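Long-range contact in assembly chaperone of ribosomal protein L4 (Acl4) (Chaetomium thermophilum, PDB 5TQB), which probably acts as a dedicated assembly chaperone that binds newly made ribosomal protein L4 through its tetratricopeptide-repeat-type helical scaffold: residues W265-E279 and W292-C306. Numbering follows the deposited sequence.
Sequences WYLGGYARYRLGEKE and WKDTWRSSRKWLRQC. With EDO (1,2-ethanediol), chain G.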
ATOM      1  N   TRP B 265      -2.677  13.192  -3.007  1.00 54.68           N
ATOM      2  CA  TRP B 265      -2.337  14.317  -3.871  1.00 58.94           C
ATOM      3  C   TRP B 265      -2.307  15.591  -3.029  1.00 58.83           C
ATOM      4  O   TRP B 265      -1.427  16.431  -3.183  1.00 58.48           O
ATOM      5  CB  TRP B 265      -3.330  14.463  -5.027  1.00 61.50           C
ATOM      6  CG  TRP B 265      -3.086  13.524  -6.177  1.00 60.51           C
ATOM      7  CD1 TRP B 265      -3.883  12.490  -6.576  1.00 58.81           C
ATOM      8  CD2 TRP B 265      -1.970  13.541  -7.076  1.00 61.17           C
ATOM      9  NE1 TRP B 265      -3.333  11.862  -7.667  1.00 59.19           N
ATOM     10  CE2 TRP B 265      -2.158  12.485  -7.994  1.00 61.57           C
ATOM     11  CE3 TRP B 265      -0.831  14.342  -7.194  1.00 60.92           C
ATOM     12  CZ2 TRP B 265      -1.246  12.210  -9.016  1.00 61.18           C
ATOM     13  CZ3 TRP B 265       0.072  14.068  -8.209  1.00 62.58           C
ATOM     14  CH2 TRP B 265      -0.142  13.014  -9.108  1.00 61.06           C
ATOM     15  N   TYR B 266      -3.265  15.709  -2.118  1.00 59.00           N
ATOM     16  CA  TYR B 266      -3.326  16.852  -1.223  1.00 60.54           C
ATOM     17  C   TYR B 266      -2.108  16.920  -0.307  1.00 58.35           C
ATOM     18  O   TYR B 266      -1.453  17.954  -0.210  1.00 60.56           O
ATOM     19  CB  TYR B 266      -4.595  16.799  -0.379  1.00 62.41           C
ATOM     20  CG  TYR B 266      -4.617  17.849   0.695  1.00 64.28           C
ATOM     21  CD1 TYR B 266      -4.933  19.165   0.393  1.00 66.73           C
ATOM     22  CD2 TYR B 266      -4.307  17.531   2.007  1.00 61.61           C
ATOM     23  CE1 TYR B 266      -4.948  20.131   1.367  1.00 64.47           C
ATOM     24  CE2 TYR B 266      -4.312  18.490   2.987  1.00 62.27           C
ATOM     25  CZ  TYR B 266      -4.636  19.791   2.663  1.00 65.59           C
ATOM     26  OH  TYR B 266      -4.647  20.750   3.649  1.00 64.99           O
ATOM     27  N   LEU B 267      -1.803  15.816   0.361  1.00 58.43           N
ATOM     28  CA  LEU B 267      -0.690  15.796   1.299  1.00 59.45           C
ATOM     29  C   LEU B 267       0.631  16.111   0.605  1.00 59.65           C
ATOM     30  O   LEU B 267       1.464  16.832   1.150  1.00 63.07           O
ATOM     31  CB  LEU B 267      -0.621  14.450   2.022  1.00 58.00           C
ATOM     32  CG  LEU B 267      -1.706  14.243   3.086  1.00 59.17           C
ATOM     33  CD1 LEU B 267      -1.714  12.791   3.574  1.00 56.12           C
ATOM     34  CD2 LEU B 267      -1.534  15.211   4.267  1.00 56.87           C
ATOM     35  N   GLY B 268       0.811  15.588  -0.604  1.00 57.80           N
ATOM     36  CA  GLY B 268       2.020  15.836  -1.369  1.00 54.81           C
ATOM     37  C   GLY B 268       2.098  17.287  -1.801  1.00 56.16           C
ATOM     38  O   GLY B 268       3.165  17.903  -1.778  1.00 58.87           O
ATOM     39  N   GLY B 269       0.958  17.837  -2.199  1.00 56.33           N
ATOM     40  CA  GLY B 269       0.881  19.235  -2.566  1.00 62.86           C
ATOM     41  C   GLY B 269       1.149  20.145  -1.383  1.00 62.74           C
ATOM     42  O   GLY B 269       1.848  21.154  -1.506  1.00 61.50           O
ATOM     43  N   TYR B 270       0.593  19.786  -0.231  1.00 63.36           N
ATOM     44  CA  TYR B 270       0.759  20.592   0.970  1.00 64.69           C
ATOM     45  C   TYR B 270       2.189  20.499   1.478  1.00 63.96           C
ATOM     46  O   TYR B 270       2.775  21.501   1.894  1.00 58.23           O
ATOM     47  CB  TYR B 270      -0.216  20.157   2.062  1.00 62.95           C
ATOM     48  CG  TYR B 270      -0.254  21.116   3.232  1.00 68.11           C
ATOM     49  CD1 TYR B 270       0.174  20.724   4.494  1.00 69.37           C
ATOM     50  CD2 TYR B 270      -0.702  22.424   3.067  1.00 68.53           C
ATOM     51  CE1 TYR B 270       0.147  21.603   5.560  1.00 72.23           C
ATOM     52  CE2 TYR B 270      -0.737  23.307   4.125  1.00 70.47           C
ATOM     53  CZ  TYR B 270      -0.312  22.892   5.371  1.00 73.07           C
ATOM     54  OH  TYR B 270      -0.342  23.768   6.431  1.00 73.20           O
ATOM     55  N   ALA B 271       2.749  19.292   1.441  1.00 63.92           N
ATOM     56  CA  ALA B 271       4.127  19.089   1.876  1.00 64.50           C
ATOM     57  C   ALA B 271       5.075  19.936   1.033  1.00 65.83           C
ATOM     58  O   ALA B 271       6.075  20.452   1.530  1.00 68.21           O
ATOM     59  CB  ALA B 271       4.505  17.622   1.784  1.00 60.71           C
ATOM     60  N   ARG B 272       4.747  20.081  -0.245  1.00 64.71           N
ATOM     61  CA  ARG B 272       5.593  20.819  -1.166  1.00 66.82           C
ATOM     62  C   ARG B 272       5.372  22.319  -0.996  1.00 67.05           C
ATOM     63  O   ARG B 272       6.293  23.118  -1.183  1.00 69.40           O
ATOM     64  CB  ARG B 272       5.318  20.357  -2.605  1.00 68.40           C
ATOM     65  CG  ARG B 272       5.906  18.978  -2.906  1.00 64.91           C
ATOM     66  CD  ARG B 272       5.377  18.374  -4.200  1.00 66.60           C
ATOM     67  NE  ARG B 272       6.049  17.112  -4.508  1.00 66.62           N
ATOM     68  CZ  ARG B 272       5.823  15.962  -3.876  1.00 68.49           C
ATOM     69  NH1 ARG B 272       6.492  14.873  -4.228  1.00 72.28           N
ATOM     70  NH2 ARG B 272       4.936  15.889  -2.893  1.00 67.82           N
ATOM     71  N   TYR B 273       4.155  22.694  -0.609  1.00 67.44           N
ATOM     72  CA  TYR B 273       3.836  24.090  -0.315  1.00 70.16           C
ATOM     73  C   TYR B 273       4.589  24.554   0.927  1.00 68.81           C
ATOM     74  O   TYR B 273       5.162  25.649   0.945  1.00 71.51           O
ATOM     75  CB  TYR B 273       2.327  24.256  -0.104  1.00 72.30           C
ATOM     76  CG  TYR B 273       1.909  25.655   0.273  1.00 77.89           C
ATOM     77  CD1 TYR B 273       1.883  26.055   1.601  1.00 80.43           C
ATOM     78  CD2 TYR B 273       1.533  26.576  -0.695  1.00 79.37           C
ATOM     79  CE1 TYR B 273       1.503  27.331   1.957  1.00 80.26           C
ATOM     80  CE2 TYR B 273       1.148  27.859  -0.348  1.00 80.79           C
ATOM     81  CZ  TYR B 273       1.136  28.231   0.981  1.00 82.32           C
ATOM     82  OH  TYR B 273       0.751  29.507   1.338  1.00 85.64           O
ATOM     83  N   ARG B 274       4.576  23.718   1.962  1.00 65.52           N
ATOM     84  CA  ARG B 274       5.267  24.012   3.217  1.00 69.17           C
ATOM     85  C   ARG B 274       6.763  24.111   2.977  1.00 69.82           C
ATOM     86  O   ARG B 274       7.432  25.011   3.488  1.00 71.11           O
ATOM     87  CB  ARG B 274       4.991  22.913   4.251  1.00 67.44           C
ATOM     88  CG  ARG B 274       3.536  22.803   4.669  1.00 67.66           C
ATOM     89  CD  ARG B 274       3.176  23.880   5.657  1.00 72.88           C
ATOM     90  NE  ARG B 274       3.821  23.652   6.941  1.00 75.29           N
ATOM     91  CZ  ARG B 274       4.019  24.591   7.861  1.00 79.66           C
ATOM     92  NH1 ARG B 274       4.622  24.272   8.997  1.00 78.75           N
ATOM     93  NH2 ARG B 274       3.627  25.844   7.642  1.00 83.35           N
ATOM     94  N   LEU B 275       7.280  23.173   2.191  1.00 68.53           N
ATOM     95  CA  LEU B 275       8.696  23.156   1.861  1.00 68.77           C
ATOM     96  C   LEU B 275       9.084  24.429   1.106  1.00 66.71           C
ATOM     97  O   LEU B 275      10.167  24.978   1.308  1.00 67.78           O
ATOM     98  CB  LEU B 275       9.022  21.915   1.028  1.00 66.60           C
ATOM     99  CG  LEU B 275      10.493  21.701   0.672  1.00 69.65           C
ATOM    100  CD1 LEU B 275      11.358  21.624   1.927  1.00 71.20           C
ATOM    101  CD2 LEU B 275      10.653  20.444  -0.163  1.00 69.92           C
ATOM    102  N   GLY B 276       8.186  24.899   0.248  1.00 65.61           N
ATOM    103  CA  GLY B 276       8.436  26.102  -0.521  1.00 68.93           C
ATOM    104  C   GLY B 276       8.474  27.340   0.352  1.00 71.62           C
ATOM    105  O   GLY B 276       9.256  28.256   0.101  1.00 71.68           O
ATOM    106  N   GLU B 277       7.625  27.370   1.376  1.00 74.26           N
ATOM    107  CA  GLU B 277       7.611  28.486   2.318  1.00 77.37           C
ATOM    108  C   GLU B 277       8.966  28.600   3.003  1.00 78.61           C
ATOM    109  O   GLU B 277       9.527  29.693   3.107  1.00 81.50           O
ATOM    110  CB  GLU B 277       6.514  28.311   3.373  1.00 79.09           C
ATOM    111  CG  GLU B 277       5.097  28.550   2.870  1.00 81.97           C
ATOM    112  CD  GLU B 277       4.080  28.636   4.002  1.00 88.81           C
ATOM    113  OE1 GLU B 277       3.295  29.609   4.020  1.00 92.32           O
ATOM    114  OE2 GLU B 277       4.061  27.732   4.869  1.00 90.62           O
ATOM    115  N   LYS B 278       9.491  27.466   3.461  1.00 77.18           N
ATOM    116  CA  LYS B 278      10.771  27.437   4.162  1.00 77.08           C
ATOM    117  C   LYS B 278      11.907  27.911   3.258  1.00 78.56           C
ATOM    118  O   LYS B 278      12.646  28.836   3.609  1.00 80.84           O
ATOM    119  CB  LYS B 278      11.067  26.033   4.688  1.00 75.79           C
ATOM    120  CG  LYS B 278      10.147  25.585   5.809  1.00 79.49           C
ATOM    121  CD  LYS B 278      10.450  24.150   6.227  1.00 84.29           C
ATOM    122  CE  LYS B 278       9.680  23.738   7.481  1.00 88.40           C
ATOM    123  NZ  LYS B 278       8.203  23.714   7.290  1.00 88.41           N
ATOM    124  N   GLU B 279      12.030  27.284   2.090  1.00 77.96           N
ATOM    125  CA  GLU B 279      13.070  27.640   1.128  1.00 77.38           C
ATOM    126  C   GLU B 279      12.988  29.114   0.750  1.00 76.30           C
ATOM    127  O   GLU B 279      14.007  29.763   0.511  1.00 79.17           O
ATOM    128  CB  GLU B 279      12.951  26.775  -0.127  1.00 76.87           C
ATOM    129  CG  GLU B 279      13.275  25.310   0.111  1.00 79.23           C
ATOM    130  CD  GLU B 279      13.080  24.444  -1.125  1.00 80.53           C
ATOM    131  OE1 GLU B 279      12.513  24.932  -2.126  1.00 80.97           O
ATOM    132  OE2 GLU B 279      13.499  23.268  -1.089  1.00 80.93           O
ATOM    133  N   TRP B 292      12.717  27.932  -4.581  1.00 90.65           N
ATOM    134  CA  TRP B 292      11.418  27.810  -3.931  1.00 85.19           C
ATOM    135  C   TRP B 292      10.273  27.939  -4.930  1.00 84.41           C
ATOM    136  O   TRP B 292       9.208  27.348  -4.739  1.00 85.30           O
ATOM    137  CB  TRP B 292      11.270  28.867  -2.833  1.00 83.81           C
ATOM    138  CG  TRP B 292      11.214  30.275  -3.351  1.00 82.61           C
ATOM    139  CD1 TRP B 292      12.268  31.102  -3.587  1.00 83.96           C
ATOM    140  CD2 TRP B 292      10.036  31.018  -3.695  1.00 81.62           C
ATOM    141  NE1 TRP B 292      11.824  32.316  -4.053  1.00 86.42           N
ATOM    142  CE2 TRP B 292      10.457  32.288  -4.128  1.00 84.53           C
ATOM    143  CE3 TRP B 292       8.668  30.729  -3.675  1.00 80.73           C
ATOM    144  CZ2 TRP B 292       9.559  33.270  -4.541  1.00 85.97           C
ATOM    145  CZ3 TRP B 292       7.779  31.706  -4.086  1.00 81.74           C
ATOM    146  CH2 TRP B 292       8.228  32.960  -4.512  1.00 83.79           C
ATOM    147  N   LYS B 293      10.488  28.711  -5.991  1.00 85.71           N
ATOM    148  CA  LYS B 293       9.463  28.891  -7.014  1.00 86.57           C
ATOM    149  C   LYS B 293       9.161  27.571  -7.724  1.00 84.47           C
ATOM    150  O   LYS B 293       8.000  27.239  -7.966  1.00 81.85           O
ATOM    151  CB  LYS B 293       9.888  29.962  -8.017  1.00 90.03           C
ATOM    152  CG  LYS B 293       9.943  31.355  -7.410  1.00 94.91           C
ATOM    153  CD  LYS B 293      10.239  32.434  -8.439  1.00 98.37           C
ATOM    154  CE  LYS B 293      10.248  33.812  -7.789  1.00103.85           C
ATOM    155  NZ  LYS B 293      10.695  34.897  -8.713  1.00108.49           N
ATOM    156  N   ASP B 294      10.204  26.813  -8.038  1.00 85.48           N
ATOM    157  CA  ASP B 294      10.027  25.511  -8.668  1.00 86.68           C
ATOM    158  C   ASP B 294       9.357  24.533  -7.708  1.00 83.98           C
ATOM    159  O   ASP B 294       8.575  23.676  -8.125  1.00 79.82           O
ATOM    160  CB  ASP B 294      11.372  24.957  -9.144  1.00 88.92           C
ATOM    161  CG  ASP B 294      11.894  25.680 -10.373  1.00 90.60           C
ATOM    162  OD1 ASP B 294      13.121  25.910 -10.456  1.00 89.95           O
ATOM    163  OD2 ASP B 294      11.075  26.019 -11.254  1.00 91.82           O
ATOM    164  N   THR B 295       9.652  24.676  -6.418  1.00 81.81           N
ATOM    165  CA  THR B 295       9.047  23.824  -5.401  1.00 76.28           C
ATOM    166  C   THR B 295       7.554  24.124  -5.271  1.00 75.16           C
ATOM    167  O   THR B 295       6.750  23.216  -5.061  1.00 73.62           O
ATOM    168  CB  THR B 295       9.735  24.007  -4.041  1.00 74.55           C
ATOM    169  OG1 THR B 295      11.145  23.816  -4.192  1.00 78.68           O
ATOM    170  CG2 THR B 295       9.198  23.015  -3.021  1.00 67.43           C
ATOM    171  N   TRP B 296       7.188  25.396  -5.405  1.00 76.29           N
ATOM    172  CA  TRP B 296       5.784  25.789  -5.341  1.00 75.87           C
ATOM    173  C   TRP B 296       5.064  25.467  -6.649  1.00 75.88           C
ATOM    174  O   TRP B 296       3.852  25.261  -6.657  1.00 76.78           O
ATOM    175  CB  TRP B 296       5.642  27.282  -5.006  1.00 77.65           C
ATOM    176  CG  TRP B 296       5.340  27.562  -3.552  1.00 79.16           C
ATOM    177  CD1 TRP B 296       5.535  26.721  -2.493  1.00 80.66           C
ATOM    178  CD2 TRP B 296       4.783  28.766  -3.004  1.00 80.56           C
ATOM    179  NE1 TRP B 296       5.141  27.326  -1.324  1.00 79.96           N
ATOM    180  CE2 TRP B 296       4.674  28.581  -1.611  1.00 78.75           C
ATOM    181  CE3 TRP B 296       4.370  29.984  -3.556  1.00 81.05           C
ATOM    182  CZ2 TRP B 296       4.167  29.565  -0.764  1.00 78.44           C
ATOM    183  CZ3 TRP B 296       3.867  30.956  -2.714  1.00 81.00           C
ATOM    184  CH2 TRP B 296       3.771  30.742  -1.334  1.00 80.24           C
ATOM    185  N   ARG B 297       5.802  25.422  -7.752  1.00 76.30           N
ATOM    186  CA  ARG B 297       5.205  25.041  -9.026  1.00 76.00           C
ATOM    187  C   ARG B 297       4.705  23.603  -8.959  1.00 72.18           C
ATOM    188  O   ARG B 297       3.569  23.321  -9.339  1.00 70.41           O
ATOM    189  CB  ARG B 297       6.197  25.217 -10.173  1.00 78.48           C
ATOM    190  CG  ARG B 297       6.278  26.649 -10.674  1.00 84.26           C
ATOM    191  CD  ARG B 297       7.276  26.808 -11.799  1.00 86.91           C
ATOM    192  NE  ARG B 297       7.309  28.188 -12.277  1.00 91.77           N
ATOM    193  CZ  ARG B 297       8.203  29.099 -11.907  1.00 93.76           C
ATOM    194  NH1 ARG B 297       9.176  28.795 -11.053  1.00 94.20           N
ATOM    195  NH2 ARG B 297       8.127  30.325 -12.403  1.00 95.67           N
ATOM    196  N   SER B 298       5.543  22.702  -8.453  1.00 70.95           N
ATOM    197  CA  SER B 298       5.143  21.306  -8.294  1.00 72.73           C
ATOM    198  C   SER B 298       4.036  21.164  -7.253  1.00 70.64           C
ATOM    199  O   SER B 298       3.183  20.290  -7.369  1.00 68.92           O
ATOM    200  CB  SER B 298       6.339  20.421  -7.929  1.00 77.23           C
ATOM    201  OG  SER B 298       7.179  21.052  -6.983  1.00 85.15           O
ATOM    202  N   SER B 299       4.044  22.027  -6.242  1.00 70.45           N
ATOM    203  CA  SER B 299       2.975  22.025  -5.251  1.00 67.85           C
ATOM    204  C   SER B 299       1.649  22.296  -5.950  1.00 67.46           C
ATOM    205  O   SER B 299       0.649  21.629  -5.693  1.00 66.45           O
ATOM    206  CB  SER B 299       3.237  23.076  -4.169  1.00 67.71           C
ATOM    207  OG  SER B 299       2.168  23.127  -3.236  1.00 63.97           O
ATOM    208  N   ARG B 300       1.662  23.266  -6.858  1.00 72.13           N
ATOM    209  CA  ARG B 300       0.474  23.625  -7.623  1.00 74.86           C
ATOM    210  C   ARG B 300       0.006  22.461  -8.503  1.00 72.36           C
ATOM    211  O   ARG B 300      -1.197  22.222  -8.638  1.00 70.22           O
ATOM    212  CB  ARG B 300       0.769  24.843  -8.496  1.00 77.84           C
ATOM    213  CG  ARG B 300      -0.469  25.557  -8.998  1.00 83.35           C
ATOM    214  CD  ARG B 300      -0.276  26.054 -10.421  1.00 89.46           C
ATOM    215  NE  ARG B 300       0.934  26.855 -10.579  1.00 94.00           N
ATOM    216  CZ  ARG B 300       1.476  27.167 -11.752  1.00 97.90           C
ATOM    217  NH1 ARG B 300       0.922  26.740 -12.879  1.00100.64           N
ATOM    218  NH2 ARG B 300       2.578  27.904 -11.803  1.00 97.54           N
ATOM    219  N   LYS B 301       0.957  21.748  -9.100  1.00 71.09           N
ATOM    220  CA  LYS B 301       0.646  20.620  -9.978  1.00 70.27           C
ATOM    221  C   LYS B 301      -0.028  19.495  -9.200  1.00 65.50           C
ATOM    222  O   LYS B 301      -0.984  18.884  -9.676  1.00 64.17           O
ATOM    223  CB  LYS B 301       1.915  20.098 -10.652  1.00 75.28           C
ATOM    224  CG  LYS B 301       2.534  21.074 -11.642  1.00 82.52           C
ATOM    225  CD  LYS B 301       3.908  20.615 -12.118  1.00 87.14           C
ATOM    226  CE  LYS B 301       4.592  21.684 -12.968  1.00 91.44           C
ATOM    227  NZ  LYS B 301       5.988  21.318 -13.350  1.00 92.84           N
ATOM    228  N   TRP B 302       0.475  19.227  -8.001  1.00 63.64           N
ATOM    229  CA  TRP B 302      -0.113  18.210  -7.141  1.00 59.91           C
ATOM    230  C   TRP B 302      -1.531  18.599  -6.727  1.00 61.38           C
ATOM    231  O   TRP B 302      -2.435  17.761  -6.724  1.00 61.19           O
ATOM    232  CB  TRP B 302       0.762  17.986  -5.906  1.00 58.83           C
ATOM    233  CG  TRP B 302       1.923  17.065  -6.146  1.00 59.15           C
ATOM    234  CD1 TRP B 302       3.036  17.321  -6.894  1.00 59.53           C
ATOM    235  CD2 TRP B 302       2.087  15.738  -5.629  1.00 60.12           C
ATOM    236  NE1 TRP B 302       3.880  16.238  -6.877  1.00 59.16           N
ATOM    237  CE2 TRP B 302       3.321  15.252  -6.107  1.00 60.34           C
ATOM    238  CE3 TRP B 302       1.311  14.917  -4.807  1.00 61.55           C
ATOM    239  CZ2 TRP B 302       3.797  13.980  -5.788  1.00 62.46           C
ATOM    240  CZ3 TRP B 302       1.783  13.650  -4.495  1.00 60.88           C
ATOM    241  CH2 TRP B 302       3.014  13.196  -4.984  1.00 61.45           C
ATOM    242  N   LEU B 303      -1.729  19.874  -6.396  1.00 61.31           N
ATOM    243  CA  LEU B 303      -3.019  20.337  -5.898  1.00 59.41           C
ATOM    244  C   LEU B 303      -4.048  20.438  -7.017  1.00 61.15           C
ATOM    245  O   LEU B 303      -5.225  20.155  -6.810  1.00 59.54           O
ATOM    246  CB  LEU B 303      -2.866  21.684  -5.192  1.00 63.21           C
ATOM    247  CG  LEU B 303      -2.068  21.671  -3.885  1.00 60.75           C
ATOM    248  CD1 LEU B 303      -1.825  23.095  -3.411  1.00 61.38           C
ATOM    249  CD2 LEU B 303      -2.778  20.864  -2.807  1.00 59.47           C
ATOM    250  N   ARG B 304      -3.606  20.861  -8.197  1.00 68.47           N
ATOM    251  CA  ARG B 304      -4.473  20.861  -9.368  1.00 70.87           C
ATOM    252  C   ARG B 304      -4.949  19.436  -9.609  1.00 65.22           C
ATOM    253  O   ARG B 304      -6.138  19.189  -9.808  1.00 64.36           O
ATOM    254  CB  ARG B 304      -3.727  21.389 -10.596  1.00 74.53           C
ATOM    255  CG  ARG B 304      -3.480  22.895 -10.571  1.00 82.04           C
ATOM    256  CD  ARG B 304      -4.513  23.655 -11.388  1.00 85.81           C
ATOM    257  NE  ARG B 304      -4.381  25.102 -11.232  1.00 92.38           N
ATOM    258  CZ  ARG B 304      -3.492  25.855 -11.878  1.00 94.06           C
ATOM    259  NH1 ARG B 304      -2.634  25.310 -12.732  1.00 93.87           N
ATOM    260  NH2 ARG B 304      -3.456  27.162 -11.661  1.00 95.52           N
ATOM    261  N   GLN B 305      -4.009  18.499  -9.554  1.00 61.46           N
ATOM    262  CA  GLN B 305      -4.311  17.098  -9.805  1.00 61.38           C
ATOM    263  C   GLN B 305      -5.206  16.537  -8.708  1.00 62.86           C
ATOM    264  O   GLN B 305      -6.022  15.651  -8.957  1.00 60.98           O
ATOM    265  CB  GLN B 305      -3.020  16.289  -9.897  1.00 62.56           C
ATOM    266  CG  GLN B 305      -3.225  14.836 -10.307  1.00 67.70           C
ATOM    267  CD  GLN B 305      -3.824  14.700 -11.694  1.00 69.45           C
ATOM    268  OE1 GLN B 305      -3.665  15.576 -12.545  1.00 68.90           O
ATOM    269  NE2 GLN B 305      -4.518  13.595 -11.928  1.00 72.12           N
ATOM    270  N   CYS B 306      -5.055  17.058  -7.493  1.00 63.80           N
ATOM    271  CA  CYS B 306      -5.910  16.647  -6.390  1.00 61.46           C
ATOM    272  C   CYS B 306      -7.362  16.992  -6.702  1.00 60.94           C
ATOM    273  O   CYS B 306      -8.238  16.133  -6.614  1.00 63.24           O
ATOM    274  CB  CYS B 306      -5.474  17.314  -5.086  1.00 62.15           C
ATOM    275  SG  CYS B 306      -6.658  17.146  -3.732  1.00 59.02           S
TER
HETATM  276  C1  EDO G 403      -1.974  11.127 -12.888  1.00 96.93           C
HETATM  277  O1  EDO G 403      -1.025  10.364 -12.173  1.00 97.36           O
HETATM  278  C2  EDO G 403      -3.336  10.470 -12.801  1.00 94.67           C
HETATM  279  O2  EDO G 403      -3.882  10.661 -11.513  1.00 90.92           O
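An antiparallel helical hairpin of the kind that builds tetratricopeptide-like superhelices pairs 265-279 with 292-306; their axes approach to 7.7 Å, with N-to-C directions 160° apart. Trp302 is a knob in the hole formed by Trp265, Gly268, Gly269 and Arg272. One face of its indole receives the edge of Trp265, with CE3 of Trp265 3.3 Å from CE3 of Trp302 and the six-membered rings inclined at 61°. Over the opposite face lies the guanidinium of Arg272, nearly parallel to the ring (19°) in an off-centre cation-pi contact. The extended chain of Arg272 carries it there, and NH2 of Arg272, hydrogen-bonded at 2.9 Å to O of Gly268 and also to Thr251, fixes its rotation. Gln305, its CG anti to the backbone N, lays CG over the six-membered ring of Trp265, 3.5 Å from the centroid.

The backbones come close at Gly269, whose CA is 4.4 Å from CA of Ser299. OG of Ser299 donates to O of Gly269 at 2.6 Å, from the face of that carbonyl opposite N of Tyr273, its second donor. NE1 of Trp296 donates a hydrogen bond to O of Tyr273 at 2.8 Å, in the carbonyl plane on a lone pair, while the indole forms an offset stack with the Tyr273 ring.

Helix 244-257 packs against Trp265 and Trp302 through Ile255, whereas helix 318-333 covers Ser299 and Leu303 and hydrogen-bonds the hydroxyls of Tyr266 and Tyr273 through His323 and Ser330.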